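Local coordinates for effector protein HopAB2 (Pseudomonas syringae pv. tomato, PDB 3TL8) that acts as a type III effector that binds host kinases such as BAK1 and Pto, suppressing plant immunity or triggering resistance in tomato, at residues L61-V65 with L99-N103. Residue numbers count along the deposited sequence, not the author numbering.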
loop_
_atom_site.group_PDB
_atom_site.type_symbol
_atom_site.label_atom_id
_atom_site.label_comp_id
_atom_site.label_asym_id
_atom_site.label_seq_id
_atom_site.Cartn_x
_atom_site.Cartn_y
_atom_site.Cartn_z
ATOM N N LEU B 61 -1.737 -20.775 0.827
ATOM C CA LEU B 61 -1.487 -19.533 1.542
ATOM C C LEU B 61 -0.651 -18.550 0.732
ATOM O O LEU B 61 -0.899 -17.349 0.759
ATOM C CB LEU B 61 -0.796 -19.819 2.872
ATOM C CG LEU B 61 -1.735 -19.859 4.066
ATOM C CD1 LEU B 61 -0.935 -19.918 5.352
ATOM C CD2 LEU B 61 -2.624 -18.634 4.039
ATOM N N GLU B 62 0.349 -19.064 0.027
ATOM C CA GLU B 62 1.202 -18.219 -0.787
ATOM C C GLU B 62 0.392 -17.634 -1.936
ATOM O O GLU B 62 0.414 -16.430 -2.180
ATOM C CB GLU B 62 2.396 -19.007 -1.326
ATOM C CG GLU B 62 3.366 -18.151 -2.126
ATOM C CD GLU B 62 4.460 -18.961 -2.799
ATOM O OE1 GLU B 62 4.395 -20.212 -2.757
ATOM O OE2 GLU B 62 5.383 -18.340 -3.371
ATOM N N ARG B 63 -0.334 -18.490 -2.637
ATOM C CA ARG B 63 -1.114 -18.046 -3.776
ATOM C C ARG B 63 -2.265 -17.138 -3.371
ATOM O O ARG B 63 -2.727 -16.328 -4.172
ATOM C CB ARG B 63 -1.613 -19.243 -4.572
ATOM C CG ARG B 63 -0.479 -20.009 -5.215
ATOM C CD ARG B 63 -0.974 -21.162 -6.064
ATOM N NE ARG B 63 0.113 -21.720 -6.861
ATOM C CZ ARG B 63 0.016 -22.827 -7.587
ATOM N NH1 ARG B 63 -1.124 -23.506 -7.615
ATOM N NH2 ARG B 63 1.062 -23.258 -8.281
ATOM N N HIS B 64 -2.727 -17.262 -2.131
ATOM C CA HIS B 64 -3.810 -16.408 -1.656
ATOM C C HIS B 64 -3.302 -15.015 -1.307
ATOM O O HIS B 64 -3.896 -14.008 -1.692
ATOM C CB HIS B 64 -4.522 -17.023 -0.447
ATOM C CG HIS B 64 -5.672 -16.201 0.053
ATOM N ND1 HIS B 64 -6.823 -16.007 -0.681
ATOM C CD2 HIS B 64 -5.842 -15.509 1.205
ATOM C CE1 HIS B 64 -7.654 -15.236 -0.001
ATOM N NE2 HIS B 64 -7.083 -14.920 1.147
ATOM N N VAL B 65 -2.193 -14.973 -0.577
ATOM C CA VAL B 65 -1.641 -13.726 -0.073
ATOM C C VAL B 65 -1.003 -12.850 -1.154
ATOM O O VAL B 65 -1.064 -11.624 -1.078
ATOM C CB VAL B 65 -0.633 -13.987 1.058
ATOM C CG1 VAL B 65 0.166 -12.752 1.329
ATOM C CG2 VAL B 65 -1.356 -14.438 2.322
ATOM N N LEU B 99 -4.098 -14.797 8.690
ATOM C CA LEU B 99 -3.491 -15.467 7.541
ATOM C C LEU B 99 -2.026 -15.063 7.266
ATOM O O LEU B 99 -1.206 -15.929 6.942
ATOM C CB LEU B 99 -4.348 -15.272 6.290
ATOM C CG LEU B 99 -5.578 -16.185 6.182
ATOM C CD1 LEU B 99 -6.528 -15.766 5.055
ATOM C CD2 LEU B 99 -5.128 -17.621 6.000
ATOM N N LEU B 100 -1.693 -13.770 7.382
ATOM C CA LEU B 100 -0.319 -13.341 7.139
ATOM C C LEU B 100 0.597 -13.874 8.229
ATOM O O LEU B 100 1.678 -14.383 7.951
ATOM C CB LEU B 100 -0.203 -11.823 7.046
ATOM C CG LEU B 100 -0.929 -11.163 5.878
ATOM C CD1 LEU B 100 -1.149 -9.701 6.161
ATOM C CD2 LEU B 100 -0.192 -11.351 4.573
ATOM N N ASN B 101 0.159 -13.753 9.474
ATOM C CA ASN B 101 0.916 -14.288 10.596
ATOM C C ASN B 101 1.184 -15.780 10.442
ATOM O O ASN B 101 2.283 -16.245 10.718
ATOM C CB ASN B 101 0.188 -14.022 11.918
ATOM C CG ASN B 101 0.189 -12.546 12.300
ATOM O OD1 ASN B 101 1.107 -11.799 11.948
ATOM N ND2 ASN B 101 -0.839 -12.122 13.025
ATOM N N LEU B 102 0.169 -16.519 10.003
ATOM C CA LEU B 102 0.273 -17.960 9.809
ATOM C C LEU B 102 1.248 -18.332 8.706
ATOM O O LEU B 102 2.032 -19.263 8.844
ATOM C CB LEU B 102 -1.090 -18.558 9.469
ATOM C CG LEU B 102 -1.043 -20.077 9.314
ATOM C CD1 LEU B 102 -0.584 -20.714 10.621
ATOM C CD2 LEU B 102 -2.385 -20.619 8.878
ATOM N N ASN B 103 1.187 -17.605 7.602
ATOM C CA ASN B 103 2.058 -17.868 6.473
ATOM C C ASN B 103 3.522 -17.766 6.889
ATOM O O ASN B 103 4.369 -18.536 6.439
ATOM C CB ASN B 103 1.726 -16.885 5.358
ATOM C CG ASN B 103 2.480 -17.165 4.088
ATOM O OD1 ASN B 103 2.332 -18.231 3.477
ATOM N ND2 ASN B 103 3.282 -16.197 3.661
#
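Starting from the N-terminal end of 99-103, Leu99 turns its CA-to-CB bond toward 61-65 and brings CD2 to 3.3 Å from CD2 of Leu61, a tight apolar contact; its other methyl, CD1, lies 3.9 Å from CD2 of the His64 ring. The same ring makes a hydrogen bond through ND1 to the backbone O of Leu69. Leu100 starts out pointing away, yet its CD2 swings back to 3.6 Å from CG1 of Val65. Both of these side chains also pack on apolar side chains of the BAK1 chain, so this flank of the helix pair faces the kinase. The short segments pass 10.5 Å apart at 138°, an oblique pair, 42° off antiparallel, within the all-helical BAK1-binding domain of the effector; seven of the eight touching residues are buried. About one turn beyond Leu99, Leu102, its CA-to-CB bond directed sideways, meets CD1 of Leu61 through its CD2 at 3.9 Å, while also touching Leu79 of helix 73-81 and Leu47 of helix 29-49, which ties the pair into the core of the bundle. Asn103 closes the series where the backbones come nearest, 6.3 Å between its CA and the CA of Leu61: OD1 sits 3.6 Å from Leu61 CB without a hydrogen bond across the segments, and ND2 makes a weak hydrogen bond to the BAK1 backbone.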